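Local coordinates for protein putative nucleoside-diphosphate-sugar epimerase (PDB 3E48) that is of unknown function but probably binds a dinucleotide cofactor of the NAD(P) type through its Rossmann-like domain, as a putative nucleoside-diphosphate-sugar epimerase, at residues G167-I172 / Y202-L207; Y162-G167 / I219-V224. All blocks are in the same frame, centred on the assembly; numbering follows the deposited sequence.

In the fold
From the N terminus the chain first builds the parallel, Rossmann-type part of the sheet and reaches its strand 134-143. After helix 147-157 and strand 159-160 comes the loop 162-167, the first half of contact 2. Gly167, shared by both contacts, precedes strand 168-172. After helix 174-186 the chain returns as strand 194-203 and closes contact 1, which joins strand 168-172 to the end of strand 194-203 and the start of helix 204-215. Beyond that helix, 219-224 closes contact 2, joining the loop before strand 168-172 to the segment after the helix. The smaller loop thus lies within the larger one. The two meet at Met204, whose side chain packs on Tyr162, Ala164 and Tyr221.

Contact 1: G167-I172 / Y202-L207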
ATOM      1  N   GLY B 167     -21.245   7.454   8.167  1.00 13.84           N
ATOM      2  CA  GLY B 167     -19.885   7.962   8.139  1.00 12.68           C
ATOM      3  C   GLY B 167     -19.755   9.402   7.676  1.00 12.89           C
ATOM      4  O   GLY B 167     -20.644   9.949   7.019  1.00 12.90           O
ATOM      5  N   ARG B 168     -18.638  10.021   8.042  1.00 10.06           N
ATOM      6  CA  ARG B 168     -18.349  11.395   7.660  1.00  9.79           C
ATOM      7  C   ARG B 168     -17.225  11.342   6.631  1.00 11.96           C
ATOM      8  O   ARG B 168     -16.215  10.669   6.843  1.00  9.22           O
ATOM      9  CB  ARG B 168     -17.910  12.203   8.884  1.00 12.98           C
ATOM     10  CG  ARG B 168     -18.974  12.302   9.971  1.00 16.12           C
ATOM     11  CD  ARG B 168     -18.410  12.933  11.234  1.00 15.22           C
ATOM     12  NE  ARG B 168     -17.971  14.306  11.010  1.00 26.24           N
ATOM     13  CZ  ARG B 168     -18.790  15.315  10.733  1.00 31.97           C
ATOM     14  NH1 ARG B 168     -20.097  15.110  10.645  1.00 35.22           N
ATOM     15  NH2 ARG B 168     -18.299  16.533  10.541  1.00 40.04           N
ATOM     16  N   ILE B 169     -17.408  12.040   5.516  1.00  8.95           N
ATOM     17  CA  ILE B 169     -16.408  12.056   4.453  1.00  8.07           C
ATOM     18  C   ILE B 169     -15.823  13.447   4.280  1.00  9.61           C
ATOM     19  O   ILE B 169     -16.561  14.433   4.188  1.00  8.69           O
ATOM     20  CB  ILE B 169     -17.017  11.612   3.097  1.00  6.93           C
ATOM     21  CG1 ILE B 169     -17.427  10.137   3.154  1.00 11.33           C
ATOM     22  CG2 ILE B 169     -16.006  11.804   1.974  1.00 10.83           C
ATOM     23  CD1 ILE B 169     -18.270   9.678   1.993  1.00 31.18           C
ATOM     24  N   ASN B 170     -14.501  13.535   4.232  1.00  5.75           N
ATOM     25  CA  ASN B 170     -13.887  14.838   4.058  1.00  8.11           C
ATOM     26  C   ASN B 170     -13.794  15.175   2.575  1.00  7.55           C
ATOM     27  O   ASN B 170     -13.338  14.369   1.759  1.00  7.29           O
ATOM     28  CB  ASN B 170     -12.513  14.891   4.717  1.00  6.09           C
ATOM     29  CG  ASN B 170     -11.970  16.301   4.786  1.00  6.63           C
ATOM     30  OD1 ASN B 170     -11.390  16.796   3.826  1.00  6.22           O
ATOM     31  ND2 ASN B 170     -12.178  16.964   5.919  1.00  9.09           N
ATOM     32  N   TYR B 171     -14.254  16.382   2.252  1.00  5.54           N
ATOM     33  CA  TYR B 171     -14.299  16.903   0.888  1.00  5.82           C
ATOM     34  C   TYR B 171     -13.464  18.161   0.724  1.00  8.10           C
ATOM     35  O   TYR B 171     -13.292  18.925   1.670  1.00  6.40           O
ATOM     36  CB  TYR B 171     -15.730  17.283   0.519  1.00  5.83           C
ATOM     37  CG  TYR B 171     -16.646  16.142   0.173  1.00  8.83           C
ATOM     38  CD1 TYR B 171     -16.769  15.706  -1.145  1.00  6.33           C
ATOM     39  CD2 TYR B 171     -17.434  15.534   1.150  1.00  6.05           C
ATOM     40  CE1 TYR B 171     -17.659  14.700  -1.489  1.00  6.96           C
ATOM     41  CE2 TYR B 171     -18.329  14.521   0.820  1.00  8.61           C
ATOM     42  CZ  TYR B 171     -18.437  14.111  -0.504  1.00  9.99           C
ATOM     43  OH  TYR B 171     -19.323  13.116  -0.847  1.00 11.21           O
ATOM     44  N   ILE B 172     -12.991  18.392  -0.497  1.00  7.04           N
ATOM     45  CA  ILE B 172     -12.192  19.576  -0.812  1.00 10.28           C
ATOM     46  C   ILE B 172     -12.283  19.840  -2.326  1.00  7.44           C
ATOM     47  O   ILE B 172     -12.414  18.903  -3.117  1.00  7.43           O
ATOM     48  CB  ILE B 172     -10.715  19.372  -0.366  1.00  6.68           C
ATOM     49  CG1 ILE B 172      -9.901  20.641  -0.624  1.00  8.08           C
ATOM     50  CG2 ILE B 172     -10.100  18.180  -1.104  1.00 11.41           C
ATOM     51  CD1 ILE B 172      -8.503  20.593  -0.036  1.00  5.71           C
ATOM     52  N   TYR B 202     -18.269  16.048   6.177  1.00 10.14           N
ATOM     53  CA  TYR B 202     -19.722  16.104   6.243  1.00 11.38           C
ATOM     54  C   TYR B 202     -20.277  14.693   6.314  1.00 14.17           C
ATOM     55  O   TYR B 202     -19.802  13.805   5.601  1.00 11.26           O
ATOM     56  CB  TYR B 202     -20.294  16.740   4.975  1.00  9.69           C
ATOM     57  CG  TYR B 202     -19.775  18.117   4.628  1.00 10.63           C
ATOM     58  CD1 TYR B 202     -20.084  19.224   5.419  1.00 14.93           C
ATOM     59  CD2 TYR B 202     -19.022  18.324   3.469  1.00 12.65           C
ATOM     60  CE1 TYR B 202     -19.667  20.503   5.059  1.00 14.89           C
ATOM     61  CE2 TYR B 202     -18.600  19.598   3.103  1.00 12.76           C
ATOM     62  CZ  TYR B 202     -18.927  20.683   3.900  1.00 14.64           C
ATOM     63  OH  TYR B 202     -18.527  21.946   3.534  1.00 11.13           O
ATOM     64  N   ASP B 203     -21.266  14.468   7.171  1.00 12.84           N
ATOM     65  CA  ASP B 203     -21.884  13.155   7.204  1.00 11.42           C
ATOM     66  C   ASP B 203     -22.843  13.269   6.022  1.00 14.06           C
ATOM     67  O   ASP B 203     -23.068  14.371   5.523  1.00 12.99           O
ATOM     68  CB  ASP B 203     -22.632  12.915   8.523  1.00 17.45           C
ATOM     69  CG  ASP B 203     -23.737  13.919   8.769  1.00 24.35           C
ATOM     70  OD1 ASP B 203     -24.425  13.787   9.800  1.00 38.35           O
ATOM     71  OD2 ASP B 203     -23.919  14.836   7.943  1.00 40.67           O
HETATM   72  N   MSE B 204     -23.402  12.160   5.556  1.00 14.46           N
HETATM   73  CA  MSE B 204     -24.290  12.236   4.401  1.00 12.40           C
HETATM   74  C   MSE B 204     -25.576  13.015   4.656  1.00 17.91           C
HETATM   75  O   MSE B 204     -26.223  13.484   3.718  1.00 17.17           O
HETATM   76  CB  MSE B 204     -24.614  10.834   3.891  1.00 11.76           C
HETATM   77  CG  MSE B 204     -23.396  10.082   3.355  1.00 13.34           C
HETATM   78 SE   MSE B 204     -22.446  11.040   1.947  1.00 22.53          SE
HETATM   79  CE  MSE B 204     -21.118  11.961   3.021  1.00 11.60           C
ATOM     80  N   LYS B 205     -25.943  13.158   5.923  1.00 16.91           N
ATOM     81  CA  LYS B 205     -27.152  13.887   6.278  1.00 16.47           C
ATOM     82  C   LYS B 205     -26.932  15.382   6.043  1.00 17.40           C
ATOM     83  O   LYS B 205     -27.797  16.067   5.492  1.00 17.27           O
ATOM     84  CB  LYS B 205     -27.502  13.614   7.742  1.00 26.15           C
ATOM     85  CG  LYS B 205     -28.948  13.878   8.099  1.00 31.27           C
ATOM     86  CD  LYS B 205     -29.267  13.356   9.492  1.00 30.29           C
ATOM     87  CE  LYS B 205     -29.113  11.842   9.573  1.00 34.21           C
ATOM     88  NZ  LYS B 205     -30.066  11.130   8.674  1.00 35.58           N
ATOM     89  N   GLU B 206     -25.771  15.886   6.455  1.00 15.94           N
ATOM     90  CA  GLU B 206     -25.448  17.300   6.263  1.00 11.53           C
ATOM     91  C   GLU B 206     -25.249  17.575   4.778  1.00 16.64           C
ATOM     92  O   GLU B 206     -25.634  18.630   4.274  1.00 16.50           O
ATOM     93  CB  GLU B 206     -24.168  17.675   7.015  1.00 15.61           C
ATOM     94  CG  GLU B 206     -24.287  17.620   8.525  1.00 26.13           C
ATOM     95  CD  GLU B 206     -22.946  17.795   9.207  1.00 34.17           C
ATOM     96  OE1 GLU B 206     -22.021  17.011   8.903  1.00 26.60           O
ATOM     97  OE2 GLU B 206     -22.816  18.707  10.053  1.00 43.49           O
ATOM     98  N   LEU B 207     -24.640  16.624   4.079  1.00 15.26           N
ATOM     99  CA  LEU B 207     -24.404  16.790   2.655  1.00 11.94           C
ATOM    100  C   LEU B 207     -25.745  16.986   1.949  1.00 12.72           C
ATOM    101  O   LEU B 207     -25.895  17.877   1.116  1.00 13.34           O
ATOM    102  CB  LEU B 207     -23.699  15.561   2.076  1.00 16.76           C
ATOM    103  CG  LEU B 207     -22.666  15.801   0.971  1.00 24.43           C
ATOM    104  CD1 LEU B 207     -22.330  14.466   0.330  1.00 17.13           C
ATOM    105  CD2 LEU B 207     -23.190  16.765  -0.075  1.00 26.53           C
TER
HETATM  106  O   HOH W   1     -23.286   9.539   6.763  1.00 13.02           O
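Ile169 and Tyr202 form an antiparallel hydrogen-bonded pair between strands 168-172 and 194-203 of the mixed sheet. Ile169 N donates to Tyr202 O at 3.0 Å, and Tyr202 N donates back to Ile169 O. Where the second strand passes into helix 204-215, Asp203 takes the N-cap position and forms a capping box with Glu206. Asp203 N reaches Glu206 OE1 at 3.2 Å on the anti lone pair of that oxygen. Arg168 NH1 also donates to OE1 of Glu206, 3.2 Å away, in a salt bridge, and approaches from above the carboxylate plane. The guanidinium is turned 52° from the carboxylate. Two donors thus grip one oxygen, which ties the cap to the neighbouring strand.

Ile169, Tyr171 and Met204, a selenomethionine, pack on the face that Tyr202 also joins. Met204 CE lies 3.8 Å from Ile169 CD1 and sits at the edge of the Tyr171 ring. Tyr171 CD2 meets the edge of the Tyr202 ring in its plane, 4.0 Å from Tyr202 CD2. Leu207 crosses Tyr171 at about a right angle, with Leu207 CD1 3.5 Å from Tyr171 OH. A water donates to Gly167 O and accepts from Met204 N at 2.9 Å.

Contact 2: Y162-G167 / I219-V224; sequences YPAGDG and IKYEPV
A type II' beta turn from Ala164 to Gly167 is closed by its own bond from Gly167 N to Ala164 O and is gripped from outside by the hydroxyl of Tyr221, which comes from the short strand 220-221. Just before it, Pro163 is the centre of an inverse gamma turn, so two tight turns follow each other in the loop that leads to strand 168-172. Tyr221 OH donates to Gly165 O at 2.7 Å. The bond lies in the carbonyl plane and uses a lone pair of that oxygen. Ala164 N gives the hydroxyl a second, weak bond at 3.5 Å. The loop thus meets the ring at its hydroxyl end. Tyr162 O also lies at the ring edge, in its plane, 3.3 Å from Tyr221 CE1. Pro223, from the same segment, places its CD 3.5 Å above the ring plane of Tyr221, over the centre. Pro223 CB lies 3.3 Å from Tyr162 O.

Gly165 has a phi of 53°, in a region that glycine enters most easily. CB of Tyr162 is directed away from 219-224, and the Tyr162 ring stacks with Tyr247. Phe229 of helix 226-231 packs on Tyr162, Pro163 and Val224. Farther along, Pro163 CB touches Val224 O at 3.4 Å.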
ATOM      1  N   TYR B 162     -25.598   7.681  -1.717  1.00 12.55           N
ATOM      2  CA  TYR B 162     -24.269   7.152  -1.415  1.00 14.09           C
ATOM      3  C   TYR B 162     -24.332   6.151  -0.261  1.00 11.68           C
ATOM      4  O   TYR B 162     -24.812   6.471   0.823  1.00 15.68           O
ATOM      5  CB  TYR B 162     -23.305   8.282  -1.038  1.00  9.77           C
ATOM      6  CG  TYR B 162     -22.996   9.274  -2.141  1.00 11.73           C
ATOM      7  CD1 TYR B 162     -22.689   8.848  -3.434  1.00 15.11           C
ATOM      8  CD2 TYR B 162     -22.930  10.639  -1.867  1.00 12.61           C
ATOM      9  CE1 TYR B 162     -22.315   9.763  -4.425  1.00 15.00           C
ATOM     10  CE2 TYR B 162     -22.558  11.555  -2.844  1.00 18.33           C
ATOM     11  CZ  TYR B 162     -22.249  11.115  -4.116  1.00 12.05           C
ATOM     12  OH  TYR B 162     -21.851  12.032  -5.065  1.00 14.27           O
ATOM     13  N   PRO B 163     -23.852   4.919  -0.485  1.00 15.06           N
ATOM     14  CA  PRO B 163     -23.862   3.883   0.556  1.00 13.38           C
ATOM     15  C   PRO B 163     -22.718   4.110   1.532  1.00 12.29           C
ATOM     16  O   PRO B 163     -21.790   3.303   1.621  1.00 13.81           O
ATOM     17  CB  PRO B 163     -23.693   2.599  -0.243  1.00 16.22           C
ATOM     18  CG  PRO B 163     -22.780   3.036  -1.353  1.00 14.52           C
ATOM     19  CD  PRO B 163     -23.379   4.370  -1.767  1.00 12.35           C
ATOM     20  N   ALA B 164     -22.789   5.217   2.263  1.00 12.48           N
ATOM     21  CA  ALA B 164     -21.746   5.577   3.213  1.00 10.47           C
ATOM     22  C   ALA B 164     -22.186   5.459   4.664  1.00 10.57           C
ATOM     23  O   ALA B 164     -21.496   5.933   5.565  1.00 10.33           O
ATOM     24  CB  ALA B 164     -21.267   7.001   2.934  1.00 14.55           C
ATOM     25  N   GLY B 165     -23.333   4.825   4.893  1.00 14.62           N
ATOM     26  CA  GLY B 165     -23.822   4.673   6.252  1.00 17.71           C
ATOM     27  C   GLY B 165     -23.895   5.998   6.990  1.00 15.27           C
ATOM     28  O   GLY B 165     -24.337   7.002   6.437  1.00 15.84           O
ATOM     29  N   ASP B 166     -23.463   6.005   8.246  1.00 14.69           N
ATOM     30  CA  ASP B 166     -23.489   7.219   9.051  1.00 14.78           C
ATOM     31  C   ASP B 166     -22.091   7.833   9.119  1.00 12.82           C
ATOM     32  O   ASP B 166     -21.790   8.637  10.004  1.00 15.81           O
ATOM     33  CB  ASP B 166     -23.998   6.898  10.461  1.00 22.88           C
ATOM     34  CG  ASP B 166     -25.357   6.215  10.448  1.00 34.88           C
ATOM     35  OD1 ASP B 166     -26.285   6.743   9.799  1.00 41.06           O
ATOM     36  OD2 ASP B 166     -25.500   5.151  11.089  1.00 39.99           O
ATOM     37  N   GLY B 167     -21.245   7.454   8.167  1.00 13.84           N
ATOM     38  CA  GLY B 167     -19.885   7.962   8.139  1.00 12.68           C
ATOM     39  C   GLY B 167     -19.755   9.402   7.676  1.00 12.89           C
ATOM     40  O   GLY B 167     -20.644   9.949   7.019  1.00 12.90           O
ATOM     41  N   ILE B 219     -33.921  17.098  -0.834  1.00 24.64           N
ATOM     42  CA  ILE B 219     -33.064  15.944  -1.086  1.00 23.74           C
ATOM     43  C   ILE B 219     -32.728  15.303   0.256  1.00 22.14           C
ATOM     44  O   ILE B 219     -31.999  15.878   1.061  1.00 22.99           O
ATOM     45  CB  ILE B 219     -31.748  16.358  -1.789  1.00 19.09           C
ATOM     46  CG1 ILE B 219     -32.061  17.044  -3.124  1.00 22.28           C
ATOM     47  CG2 ILE B 219     -30.877  15.132  -2.028  1.00 18.82           C
ATOM     48  CD1 ILE B 219     -30.833  17.547  -3.864  1.00 18.15           C
ATOM     49  N   LYS B 220     -33.264  14.113   0.497  1.00 20.62           N
ATOM     50  CA  LYS B 220     -33.018  13.421   1.752  1.00 24.47           C
ATOM     51  C   LYS B 220     -32.021  12.287   1.562  1.00 18.47           C
ATOM     52  O   LYS B 220     -31.901  11.729   0.473  1.00 17.16           O
ATOM     53  CB  LYS B 220     -34.331  12.876   2.320  1.00 23.67           C
ATOM     54  CG  LYS B 220     -35.379  13.950   2.598  1.00 33.53           C
ATOM     55  CD  LYS B 220     -36.640  13.356   3.209  1.00 38.28           C
ATOM     56  CE  LYS B 220     -37.728  14.411   3.392  1.00 45.28           C
ATOM     57  NZ  LYS B 220     -37.293  15.542   4.262  1.00 46.81           N
ATOM     58  N   TYR B 221     -31.297  11.957   2.623  1.00 18.46           N
ATOM     59  CA  TYR B 221     -30.315  10.883   2.557  1.00 16.02           C
ATOM     60  C   TYR B 221     -30.975   9.519   2.710  1.00 20.88           C
ATOM     61  O   TYR B 221     -31.374   9.132   3.807  1.00 23.64           O
ATOM     62  CB  TYR B 221     -29.255  11.067   3.646  1.00 20.07           C
ATOM     63  CG  TYR B 221     -28.231   9.952   3.704  1.00 16.51           C
ATOM     64  CD1 TYR B 221     -27.567   9.527   2.553  1.00 11.05           C
ATOM     65  CD2 TYR B 221     -27.896   9.348   4.916  1.00 14.67           C
ATOM     66  CE1 TYR B 221     -26.595   8.531   2.606  1.00 16.19           C
ATOM     67  CE2 TYR B 221     -26.923   8.351   4.981  1.00 15.77           C
ATOM     68  CZ  TYR B 221     -26.274   7.950   3.825  1.00 19.37           C
ATOM     69  OH  TYR B 221     -25.289   6.989   3.888  1.00 15.53           O
ATOM     70  N   GLU B 222     -31.093   8.805   1.598  1.00 19.37           N
ATOM     71  CA  GLU B 222     -31.681   7.470   1.579  1.00 20.88           C
ATOM     72  C   GLU B 222     -30.727   6.577   0.800  1.00 21.97           C
ATOM     73  O   GLU B 222     -30.944   6.279  -0.376  1.00 19.30           O
ATOM     74  CB  GLU B 222     -33.051   7.494   0.899  1.00 22.68           C
ATOM     75  CG  GLU B 222     -34.117   8.220   1.699  1.00 35.81           C
ATOM     76  CD  GLU B 222     -35.446   8.280   0.974  1.00 40.48           C
ATOM     77  OE1 GLU B 222     -35.944   7.211   0.554  1.00 45.70           O
ATOM     78  OE2 GLU B 222     -35.994   9.395   0.829  1.00 46.92           O
ATOM     79  N   PRO B 223     -29.647   6.133   1.458  1.00 18.30           N
ATOM     80  CA  PRO B 223     -28.633   5.275   0.849  1.00 16.15           C
ATOM     81  C   PRO B 223     -29.134   3.932   0.342  1.00 20.68           C
ATOM     82  O   PRO B 223     -29.895   3.241   1.020  1.00 20.73           O
ATOM     83  CB  PRO B 223     -27.600   5.126   1.963  1.00 18.68           C
ATOM     84  CG  PRO B 223     -28.443   5.164   3.193  1.00 19.94           C
ATOM     85  CD  PRO B 223     -29.386   6.307   2.899  1.00 18.83           C
ATOM     86  N   VAL B 224     -28.708   3.579  -0.865  1.00 14.49           N
ATOM     87  CA  VAL B 224     -29.077   2.309  -1.462  1.00 24.22           C
ATOM     88  C   VAL B 224     -27.987   1.305  -1.118  1.00 20.50           C
ATOM     89  O   VAL B 224     -26.945   1.672  -0.563  1.00 24.03           O
ATOM     90  CB  VAL B 224     -29.208   2.411  -3.000  1.00 21.95           C
ATOM     91  CG1 VAL B 224     -30.389   3.300  -3.358  1.00 15.96           C
ATOM     92  CG2 VAL B 224     -27.926   2.966  -3.604  1.00 18.06           C
TER